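Long-range contacts in phage-like element PBSX protein XkdH (Bacillus subtilis, PDB 3F3B), which is of unknown function but is encoded by the prophage-like element PBSX and has an all-beta fold consistent with the phage-barrel clan: residues L73-L78 with H107-A112; D12-A17 with S38-P43; E54-L59 with Y69-V74. All coordinates share one frame; numbering follows the deposited sequence.

All three contacts reach one curled antiparallel sheet in a chain without helices. Contacts 1 and 3 share Leu73 and Val74 on strand 66-77, which pairs with strand 107-114 along one edge and with strand 48-61 along the other; their centres lie about 14 Å apart, and Ala112 N of contact 1 stands 2.9 Å from Phe72 O of contact 3, a probable hydrogen bond. Contact 2 lies about 18 Å from contact 1, centre to centre, yet reaches it through Ile13 CD1, 3.9 Å from Phe76 CE1. Contacts 2 and 3 fall on opposite sides of the chain's centre, their nearest atoms about 8 Å apart.

Contact 1: L73-L78 with H107-A112; sequences LVHFPL and HWEVVA
His107 meets the facing strand through CB, which lies 3.3 Å from Phe76 O. Trp108 forms a hydrogen-bonded antiparallel pair with Phe76, N to O in both directions, and its indole reaches on to Leu78. NE1 donates to Leu78 O at 2.8 Å, but the bond is bent (142° at the hydrogen), and Leu78 O lies 22° out of the indole plane. CD1 of Leu78 sits over one face of the indole, 3.9 Å from the centroid of the five-membered ring, a CH-pi contact, while Pro77 O approaches the ring edge. Glu109 pairs with His75 without hydrogen bonds. Its CG lies 3.8 Å from His75 CD2, and the two side chains run side by side with carboxylate and imidazole planes 50° apart; OE2 turns to a salt bridge with Arg104. Val110 exchanges backbone bonds with Val74, the shorter being Val74 N to Val110 O at 2.7 Å. Its CG1 touches the edge of the Phe76 ring at CE2, 3.8 Å away. On the face shared with His75 and Glu109, Val111 CG2 meets Leu73 CD1. Ala112 CB packs against Val74 CG2 at 3.6 Å. Strand 66-77 is thus held between strand 107-114 and strand 48-61, whose Tyr51 stacks on His75, while strands 93-97 and 102-104 flank 107-114 on its other edge.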
loop_
_atom_site.group_PDB
_atom_site.type_symbol
_atom_site.label_atom_id
_atom_site.label_comp_id
_atom_site.label_asym_id
_atom_site.label_seq_id
_atom_site.Cartn_x
_atom_site.Cartn_y
_atom_site.Cartn_z
ATOM N N LEU A 73 7.454 -3.810 -7.809
ATOM C CA LEU A 73 7.224 -2.514 -8.389
ATOM C C LEU A 73 5.844 -2.609 -9.025
ATOM O O LEU A 73 5.638 -3.387 -9.966
ATOM C CB LEU A 73 8.285 -2.224 -9.448
ATOM C CG LEU A 73 8.133 -0.913 -10.206
ATOM C CD1 LEU A 73 8.217 0.239 -9.233
ATOM C CD2 LEU A 73 9.222 -0.808 -11.267
ATOM N N VAL A 74 4.893 -1.841 -8.501
ATOM C CA VAL A 74 3.541 -1.858 -9.037
ATOM C C VAL A 74 3.365 -0.840 -10.151
ATOM O O VAL A 74 3.846 0.281 -10.043
ATOM C CB VAL A 74 2.491 -1.538 -7.960
ATOM C CG1 VAL A 74 1.108 -1.806 -8.523
ATOM C CG2 VAL A 74 2.735 -2.376 -6.707
ATOM N N HIS A 75 2.676 -1.238 -11.218
ATOM C CA HIS A 75 2.400 -0.355 -12.348
ATOM C C HIS A 75 0.892 -0.130 -12.357
ATOM O O HIS A 75 0.125 -1.088 -12.449
ATOM C CB HIS A 75 2.835 -1.009 -13.655
ATOM C CG HIS A 75 4.278 -1.398 -13.682
ATOM N ND1 HIS A 75 4.822 -2.293 -12.786
ATOM C CD2 HIS A 75 5.290 -1.020 -14.499
ATOM C CE1 HIS A 75 6.107 -2.451 -13.052
ATOM N NE2 HIS A 75 6.415 -1.690 -14.086
ATOM N N PHE A 76 0.484 1.134 -12.255
ATOM C CA PHE A 76 -0.921 1.527 -12.207
ATOM C C PHE A 76 -1.292 2.426 -13.369
ATOM O O PHE A 76 -0.437 3.108 -13.941
ATOM C CB PHE A 76 -1.208 2.348 -10.956
ATOM C CG PHE A 76 -1.168 1.583 -9.672
ATOM C CD1 PHE A 76 -2.211 0.744 -9.317
ATOM C CD2 PHE A 76 -0.138 1.801 -8.756
ATOM C CE1 PHE A 76 -2.240 0.148 -8.072
ATOM C CE2 PHE A 76 -0.161 1.207 -7.503
ATOM C CZ PHE A 76 -1.214 0.381 -7.162
ATOM N N PRO A 77 -2.590 2.471 -13.710
ATOM C CA PRO A 77 -3.045 3.324 -14.809
ATOM C C PRO A 77 -2.834 4.745 -14.312
ATOM O O PRO A 77 -2.924 4.998 -13.114
ATOM C CB PRO A 77 -4.530 2.993 -14.924
ATOM C CG PRO A 77 -4.650 1.626 -14.322
ATOM C CD PRO A 77 -3.712 1.702 -13.147
ATOM N N LEU A 78 -2.565 5.666 -15.224
ATOM C CA LEU A 78 -2.332 7.056 -14.855
ATOM C C LEU A 78 -3.568 7.694 -14.203
ATOM O O LEU A 78 -3.447 8.574 -13.350
ATOM C CB LEU A 78 -1.918 7.856 -16.094
ATOM C CG LEU A 78 -0.935 8.999 -15.838
ATOM C CD1 LEU A 78 0.359 8.432 -15.273
ATOM C CD2 LEU A 78 -0.659 9.735 -17.134
ATOM N N HIS A 107 2.293 5.233 -17.023
ATOM C CA HIS A 107 1.803 4.532 -15.842
ATOM C C HIS A 107 2.418 5.094 -14.570
ATOM O O HIS A 107 3.486 5.715 -14.612
ATOM C CB HIS A 107 2.178 3.051 -15.916
ATOM C CG HIS A 107 1.624 2.337 -17.106
ATOM N ND1 HIS A 107 2.264 1.269 -17.693
ATOM C CD2 HIS A 107 0.480 2.524 -17.807
ATOM C CE1 HIS A 107 1.539 0.828 -18.707
ATOM N NE2 HIS A 107 0.452 1.572 -18.796
ATOM N N TRP A 108 1.743 4.893 -13.439
ATOM C CA TRP A 108 2.320 5.314 -12.172
ATOM C C TRP A 108 3.138 4.102 -11.766
ATOM O O TRP A 108 2.644 2.975 -11.803
ATOM C CB TRP A 108 1.260 5.564 -11.086
ATOM C CG TRP A 108 0.462 6.821 -11.260
ATOM C CD1 TRP A 108 -0.855 6.913 -11.595
ATOM C CD2 TRP A 108 0.940 8.166 -11.138
ATOM N NE1 TRP A 108 -1.232 8.231 -11.694
ATOM C CE2 TRP A 108 -0.151 9.024 -11.420
ATOM C CE3 TRP A 108 2.183 8.733 -10.823
ATOM C CZ2 TRP A 108 -0.037 10.423 -11.393
ATOM C CZ3 TRP A 108 2.297 10.139 -10.797
ATOM C CH2 TRP A 108 1.190 10.960 -11.083
ATOM N N GLU A 109 4.394 4.314 -11.412
ATOM C CA GLU A 109 5.228 3.207 -10.966
ATOM C C GLU A 109 5.585 3.486 -9.521
ATOM O O GLU A 109 5.973 4.598 -9.180
ATOM C CB GLU A 109 6.503 3.104 -11.803
ATOM C CG GLU A 109 6.323 2.407 -13.131
ATOM C CD GLU A 109 7.634 2.254 -13.877
ATOM O OE1 GLU A 109 8.700 2.330 -13.226
ATOM O OE2 GLU A 109 7.594 2.047 -15.106
ATOM N N VAL A 110 5.461 2.479 -8.671
ATOM C CA VAL A 110 5.763 2.671 -7.267
ATOM C C VAL A 110 6.004 1.326 -6.617
ATOM O O VAL A 110 5.364 0.344 -6.977
ATOM C CB VAL A 110 4.588 3.378 -6.558
ATOM C CG1 VAL A 110 3.332 2.502 -6.630
ATOM C CG2 VAL A 110 4.961 3.703 -5.114
ATOM N N VAL A 111 6.927 1.285 -5.661
ATOM C CA VAL A 111 7.256 0.058 -4.954
ATOM C C VAL A 111 6.279 -0.216 -3.816
ATOM O O VAL A 111 5.941 0.681 -3.031
ATOM C CB VAL A 111 8.696 0.123 -4.368
ATOM C CG1 VAL A 111 8.952 -1.077 -3.467
ATOM C CG2 VAL A 111 9.730 0.154 -5.511
ATOM N N ALA A 112 5.810 -1.459 -3.742
ATOM C CA ALA A 112 4.901 -1.876 -2.682
ATOM C C ALA A 112 5.700 -2.833 -1.785
ATOM O O ALA A 112 6.489 -3.633 -2.287
ATOM C CB ALA A 112 3.694 -2.583 -3.278
#

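Contact 2: D12-A17 with S38-P43; sequences DIYHEA and SYPDTP
Where strand 9-19 leaves its regular course, the loop between strands 36-38 and 45-46 folds back beside it, and at one end the antiparallel hydrogen-bonded pair of Ala17 with Ser38 joins it to the pairing of strands 9-19 and 36-38. Ala17 N donates to Ser38 O at 2.9 Å and Ser38 N returns the bond to Ala17 O. Next to this pair, Glu16 lays its carboxylate flat on the Tyr39 ring, the planes only 1° apart, with OE1 3.3 Å above the ring centre. The bend at chi2 (-79°) swings CD over the phenol, 3.4 Å from Tyr39 CZ. The Tyr39 hydroxyl is hydrogen-bonded to Asn85 O. At the loop's other end, Tyr14 and Pro43 lie side by side, pointing the same way. Pro43 CA stands over one face of the Tyr14 ring, 3.9 Å from its centroid in a CH-pi contact, and Pro43 CG comes within 3.1 Å of Tyr14 OH, while Asp41 O lies at the ring edge. Tyr14 CB also packs against Tyr39 CD2 at 3.8 Å, which joins the two ends of the contact. Asp12 CB extends the apolar contact to Pro43 CB. The contact lies at the surface: strand 87-90 runs along strand 9-19, with Lys87 making a cation-pi contact to Tyr14, and the loop continues into strand 45-46, where Glu45 bonds to the backbone of Ile13.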
loop_
_atom_site.group_PDB
_atom_site.type_symbol
_atom_site.label_atom_id
_atom_site.label_comp_id
_atom_site.label_asym_id
_atom_site.label_seq_id
_atom_site.Cartn_x
_atom_site.Cartn_y
_atom_site.Cartn_z
ATOM N N ASP A 12 -7.226 -3.349 -3.853
ATOM C CA ASP A 12 -8.017 -2.274 -3.275
ATOM C C ASP A 12 -6.983 -1.346 -2.670
ATOM O O ASP A 12 -5.974 -1.803 -2.134
ATOM C CB ASP A 12 -8.946 -2.792 -2.185
ATOM C CG ASP A 12 -10.064 -3.640 -2.736
ATOM O OD1 ASP A 12 -10.426 -3.449 -3.922
ATOM O OD2 ASP A 12 -10.590 -4.483 -1.977
ATOM N N ILE A 13 -7.228 -0.048 -2.758
ATOM C CA ILE A 13 -6.296 0.927 -2.236
ATOM C C ILE A 13 -6.932 1.764 -1.123
ATOM O O ILE A 13 -8.091 2.159 -1.216
ATOM C CB ILE A 13 -5.813 1.849 -3.378
ATOM C CG1 ILE A 13 -5.276 1.002 -4.536
ATOM C CG2 ILE A 13 -4.714 2.760 -2.885
ATOM C CD1 ILE A 13 -4.934 1.796 -5.800
ATOM N N TYR A 14 -6.155 2.022 -0.076
ATOM C CA TYR A 14 -6.592 2.813 1.073
ATOM C C TYR A 14 -5.589 3.933 1.281
ATOM O O TYR A 14 -4.383 3.685 1.374
ATOM C CB TYR A 14 -6.608 1.971 2.358
ATOM C CG TYR A 14 -7.509 0.761 2.335
ATOM C CD1 TYR A 14 -8.623 0.684 3.173
ATOM C CD2 TYR A 14 -7.234 -0.320 1.497
ATOM C CE1 TYR A 14 -9.440 -0.446 3.179
ATOM C CE2 TYR A 14 -8.042 -1.450 1.489
ATOM C CZ TYR A 14 -9.144 -1.510 2.330
ATOM O OH TYR A 14 -9.954 -2.626 2.308
ATOM N N HIS A 15 -6.084 5.160 1.388
ATOM C CA HIS A 15 -5.211 6.299 1.597
ATOM C C HIS A 15 -5.108 6.677 3.069
ATOM O O HIS A 15 -6.082 6.573 3.815
ATOM C CB HIS A 15 -5.728 7.502 0.819
ATOM C CG HIS A 15 -5.874 7.256 -0.646
ATOM N ND1 HIS A 15 -4.923 6.586 -1.387
ATOM C CD2 HIS A 15 -6.832 7.638 -1.520
ATOM C CE1 HIS A 15 -5.288 6.569 -2.654
ATOM N NE2 HIS A 15 -6.443 7.201 -2.763
ATOM N N GLU A 16 -3.924 7.106 3.487
ATOM C CA GLU A 16 -3.740 7.544 4.859
ATOM C C GLU A 16 -4.621 8.785 4.988
ATOM O O GLU A 16 -4.728 9.575 4.050
ATOM C CB GLU A 16 -2.272 7.908 5.115
ATOM C CG GLU A 16 -1.320 6.717 5.113
ATOM C CD GLU A 16 -1.350 5.928 6.420
ATOM O OE1 GLU A 16 -2.446 5.787 7.012
ATOM O OE2 GLU A 16 -0.281 5.436 6.852
ATOM N N ALA A 17 -5.266 8.954 6.133
ATOM C CA ALA A 17 -6.126 10.112 6.326
ATOM C C ALA A 17 -5.986 10.680 7.730
ATOM O O ALA A 17 -5.713 9.949 8.683
ATOM C CB ALA A 17 -7.588 9.734 6.054
ATOM N N SER A 38 -4.442 7.443 9.933
ATOM C CA SER A 38 -4.834 6.037 9.825
ATOM C C SER A 38 -5.631 5.794 8.555
ATOM O O SER A 38 -5.970 6.737 7.843
ATOM C CB SER A 38 -5.673 5.620 11.033
ATOM O OG SER A 38 -6.881 6.353 11.088
ATOM N N TYR A 39 -5.928 4.529 8.274
ATOM C CA TYR A 39 -6.690 4.171 7.078
ATOM C C TYR A 39 -8.166 3.994 7.404
ATOM O O TYR A 39 -8.527 3.671 8.531
ATOM C CB TYR A 39 -6.181 2.859 6.464
ATOM C CG TYR A 39 -4.713 2.831 6.106
ATOM C CD1 TYR A 39 -3.794 2.162 6.910
ATOM C CD2 TYR A 39 -4.246 3.455 4.954
ATOM C CE1 TYR A 39 -2.441 2.112 6.569
ATOM C CE2 TYR A 39 -2.896 3.412 4.608
ATOM C CZ TYR A 39 -2.004 2.742 5.420
ATOM O OH TYR A 39 -0.672 2.710 5.094
ATOM N N PRO A 40 -9.043 4.203 6.412
ATOM C CA PRO A 40 -10.488 4.052 6.614
ATOM C C PRO A 40 -10.886 2.570 6.609
ATOM O O PRO A 40 -10.092 1.713 6.222
ATOM C CB PRO A 40 -11.069 4.810 5.432
ATOM C CG PRO A 40 -10.055 4.522 4.341
ATOM C CD PRO A 40 -8.749 4.738 5.069
ATOM N N ASP A 41 -12.109 2.274 7.042
ATOM C CA ASP A 41 -12.608 0.895 7.091
ATOM C C ASP A 41 -12.755 0.305 5.704
ATOM O O ASP A 41 -12.412 -0.849 5.469
ATOM C CB ASP A 41 -13.978 0.834 7.779
ATOM C CG ASP A 41 -13.874 0.724 9.281
ATOM O OD1 ASP A 41 -12.754 0.888 9.822
ATOM O OD2 ASP A 41 -14.922 0.477 9.920
ATOM N N THR A 42 -13.289 1.104 4.791
ATOM C CA THR A 42 -13.497 0.643 3.430
ATOM C C THR A 42 -12.510 1.242 2.435
ATOM O O THR A 42 -11.955 2.324 2.642
ATOM C CB THR A 42 -14.934 0.940 2.956
ATOM O OG1 THR A 42 -15.170 2.353 2.985
ATOM C CG2 THR A 42 -15.941 0.237 3.865
ATOM N N PRO A 43 -12.277 0.529 1.329
ATOM C CA PRO A 43 -11.356 0.969 0.283
ATOM C C PRO A 43 -11.758 2.294 -0.348
ATOM O O PRO A 43 -12.947 2.553 -0.568
ATOM C CB PRO A 43 -11.420 -0.177 -0.719
ATOM C CG PRO A 43 -11.716 -1.363 0.148
ATOM C CD PRO A 43 -12.775 -0.829 1.049
#

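Contact 3: E54-L59 with Y69-V74; sequences EKTQQL and YHSFLV
The Tyr69 ring is met obliquely by Lys55 and Gln57, and the His70 imidazole has Thr56 CG2 at its edge, near the ring plane. Lys55 crosses Tyr69, and the bend at chi3 brings CE to 3.8 Å from Tyr69 CE1. Beyond it, NZ makes a weak hydrogen bond to Tyr69 OH (3.4 Å). Gln57 runs alongside the same phenol, its CG near the ring atoms CD1 and CE1. The Phe72 ring takes Tyr69 CB at its edge, in plane, and Phe72 CB touches Lys55 CG. Between the strands, Gln58 OE1 approaches His70 ND1 to 2.6 Å, but the bond is weak because the hydrogen points off line, with an angle of 120°; amide and imidazole planes are 69° apart.

The backbones meet in a classic beta bulge, in which His70 and Ser71 both face Thr56. Thr56 N donates to Ser71 O at 2.9 Å, and His70 N donates to Thr56 O. The extra residue shifts the register by one, so that Gln57 pairs next with Tyr69 without hydrogen bonds. Ser71 OG, held between the backbone N and the carbonyl carbon (chi1 71°), is 2.7 Å from a water that donates to Glu54 O, a water bridge at the corner of the chain, where Glu54 places CD 3.8 Å from Leu73 CD2.

These segments form part of the hairpin of strands 48-61 and 66-77. The Phe72 ring leads away from residues 54-59, stacks on Phe52 of the same hairpin and meets Tyr95 of strand 93-97. On its other edge strand 66-77 bonds to strand 107-114, with a backbone hydrogen bond between His70 and Arg114.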
loop_
_atom_site.group_PDB
_atom_site.type_symbol
_atom_site.label_atom_id
_atom_site.label_comp_id
_atom_site.label_asym_id
_atom_site.label_seq_id
_atom_site.Cartn_x
_atom_site.Cartn_y
_atom_site.Cartn_z
ATOM N N GLU A 54 9.987 -6.610 -10.943
ATOM C CA GLU A 54 10.950 -6.617 -9.835
ATOM C C GLU A 54 10.365 -7.316 -8.608
ATOM O O GLU A 54 10.560 -6.869 -7.482
ATOM C CB GLU A 54 11.354 -5.193 -9.439
ATOM C CG GLU A 54 11.463 -4.213 -10.583
ATOM C CD GLU A 54 12.179 -2.932 -10.191
ATOM O OE1 GLU A 54 12.060 -2.472 -9.027
ATOM O OE2 GLU A 54 12.861 -2.370 -11.068
ATOM N N LYS A 55 9.649 -8.415 -8.818
ATOM C CA LYS A 55 9.053 -9.127 -7.698
ATOM C C LYS A 55 10.115 -9.799 -6.836
ATOM O O LYS A 55 11.102 -10.342 -7.339
ATOM C CB LYS A 55 8.044 -10.151 -8.201
ATOM C CG LYS A 55 6.976 -9.545 -9.092
ATOM C CD LYS A 55 5.805 -10.490 -9.294
ATOM C CE LYS A 55 6.241 -11.809 -9.896
ATOM N NZ LYS A 55 5.073 -12.705 -10.126
ATOM N N THR A 56 9.900 -9.743 -5.529
ATOM C CA THR A 56 10.815 -10.309 -4.554
ATOM C C THR A 56 10.019 -11.195 -3.607
ATOM O O THR A 56 8.918 -10.838 -3.199
ATOM C CB THR A 56 11.512 -9.172 -3.750
ATOM O OG1 THR A 56 12.429 -8.479 -4.607
ATOM C CG2 THR A 56 12.257 -9.719 -2.540
ATOM N N GLN A 57 10.573 -12.351 -3.267
ATOM C CA GLN A 57 9.904 -13.274 -2.360
ATOM C C GLN A 57 10.759 -13.401 -1.117
ATOM O O GLN A 57 11.907 -12.960 -1.109
ATOM C CB GLN A 57 9.742 -14.642 -3.026
ATOM C CG GLN A 57 8.798 -14.639 -4.218
ATOM C CD GLN A 57 8.827 -15.942 -5.006
ATOM O OE1 GLN A 57 9.764 -16.203 -5.770
ATOM N NE2 GLN A 57 7.802 -16.768 -4.818
ATOM N N GLN A 58 10.203 -13.984 -0.062
ATOM C CA GLN A 58 10.953 -14.167 1.174
ATOM C C GLN A 58 10.365 -15.325 1.967
ATOM O O GLN A 58 9.167 -15.598 1.892
ATOM C CB GLN A 58 10.934 -12.883 2.012
ATOM C CG GLN A 58 9.832 -12.801 3.056
ATOM C CD GLN A 58 9.816 -11.455 3.772
ATOM O OE1 GLN A 58 9.348 -10.453 3.226
ATOM N NE2 GLN A 58 10.339 -11.427 4.992
ATOM N N LEU A 59 11.212 -16.024 2.711
ATOM C CA LEU A 59 10.747 -17.151 3.504
ATOM C C LEU A 59 10.339 -16.583 4.853
ATOM O O LEU A 59 11.148 -15.951 5.529
ATOM C CB LEU A 59 11.869 -18.177 3.674
ATOM C CG LEU A 59 11.452 -19.572 4.143
ATOM C CD1 LEU A 59 10.597 -20.230 3.075
ATOM C CD2 LEU A 59 12.687 -20.416 4.419
ATOM N N TYR A 69 5.439 -12.858 -1.185
ATOM C CA TYR A 69 6.060 -11.768 -1.921
ATOM C C TYR A 69 6.442 -10.713 -0.893
ATOM O O TYR A 69 5.634 -10.337 -0.048
ATOM C CB TYR A 69 5.088 -11.187 -2.946
ATOM C CG TYR A 69 4.902 -12.074 -4.152
ATOM C CD1 TYR A 69 5.814 -12.047 -5.206
ATOM C CD2 TYR A 69 3.837 -12.969 -4.224
ATOM C CE1 TYR A 69 5.673 -12.890 -6.304
ATOM C CE2 TYR A 69 3.685 -13.818 -5.316
ATOM C CZ TYR A 69 4.606 -13.773 -6.351
ATOM O OH TYR A 69 4.463 -14.617 -7.426
ATOM N N HIS A 70 7.685 -10.259 -0.944
ATOM C CA HIS A 70 8.144 -9.253 -0.002
ATOM C C HIS A 70 7.865 -7.867 -0.559
ATOM O O HIS A 70 7.473 -6.954 0.168
ATOM C CB HIS A 70 9.643 -9.425 0.260
ATOM C CG HIS A 70 10.243 -8.320 1.072
ATOM N ND1 HIS A 70 9.836 -8.036 2.358
ATOM C CD2 HIS A 70 11.208 -7.420 0.774
ATOM C CE1 HIS A 70 10.526 -7.009 2.817
ATOM N NE2 HIS A 70 11.365 -6.615 1.875
ATOM N N SER A 71 8.060 -7.713 -1.859
ATOM C CA SER A 71 7.822 -6.431 -2.489
ATOM C C SER A 71 7.815 -6.568 -4.005
ATOM O O SER A 71 8.201 -7.599 -4.557
ATOM C CB SER A 71 8.914 -5.447 -2.082
ATOM O OG SER A 71 10.150 -5.785 -2.691
ATOM N N PHE A 72 7.359 -5.519 -4.672
ATOM C CA PHE A 72 7.320 -5.492 -6.118
ATOM C C PHE A 72 7.045 -4.089 -6.586
ATOM O O PHE A 72 6.499 -3.265 -5.852
ATOM C CB PHE A 72 6.244 -6.429 -6.686
ATOM C CG PHE A 72 5.019 -6.559 -5.826
ATOM C CD1 PHE A 72 4.894 -7.617 -4.925
ATOM C CD2 PHE A 72 3.979 -5.643 -5.927
ATOM C CE1 PHE A 72 3.752 -7.759 -4.140
ATOM C CE2 PHE A 72 2.830 -5.776 -5.143
ATOM C CZ PHE A 72 2.719 -6.837 -4.251
ATOM N N LEU A 73 7.454 -3.810 -7.809
ATOM C CA LEU A 73 7.224 -2.514 -8.389
ATOM C C LEU A 73 5.844 -2.609 -9.025
ATOM O O LEU A 73 5.638 -3.387 -9.966
ATOM C CB LEU A 73 8.285 -2.224 -9.448
ATOM C CG LEU A 73 8.133 -0.913 -10.206
ATOM C CD1 LEU A 73 8.217 0.239 -9.233
ATOM C CD2 LEU A 73 9.222 -0.808 -11.267
ATOM N N VAL A 74 4.893 -1.841 -8.501
ATOM C CA VAL A 74 3.541 -1.858 -9.037
ATOM C C VAL A 74 3.365 -0.840 -10.151
ATOM O O VAL A 74 3.846 0.281 -10.043
ATOM C CB VAL A 74 2.491 -1.538 -7.960
ATOM C CG1 VAL A 74 1.108 -1.806 -8.523
ATOM C CG2 VAL A 74 2.735 -2.376 -6.707
HETATM O O HOH W 1 10.638 -4.851 -5.149
#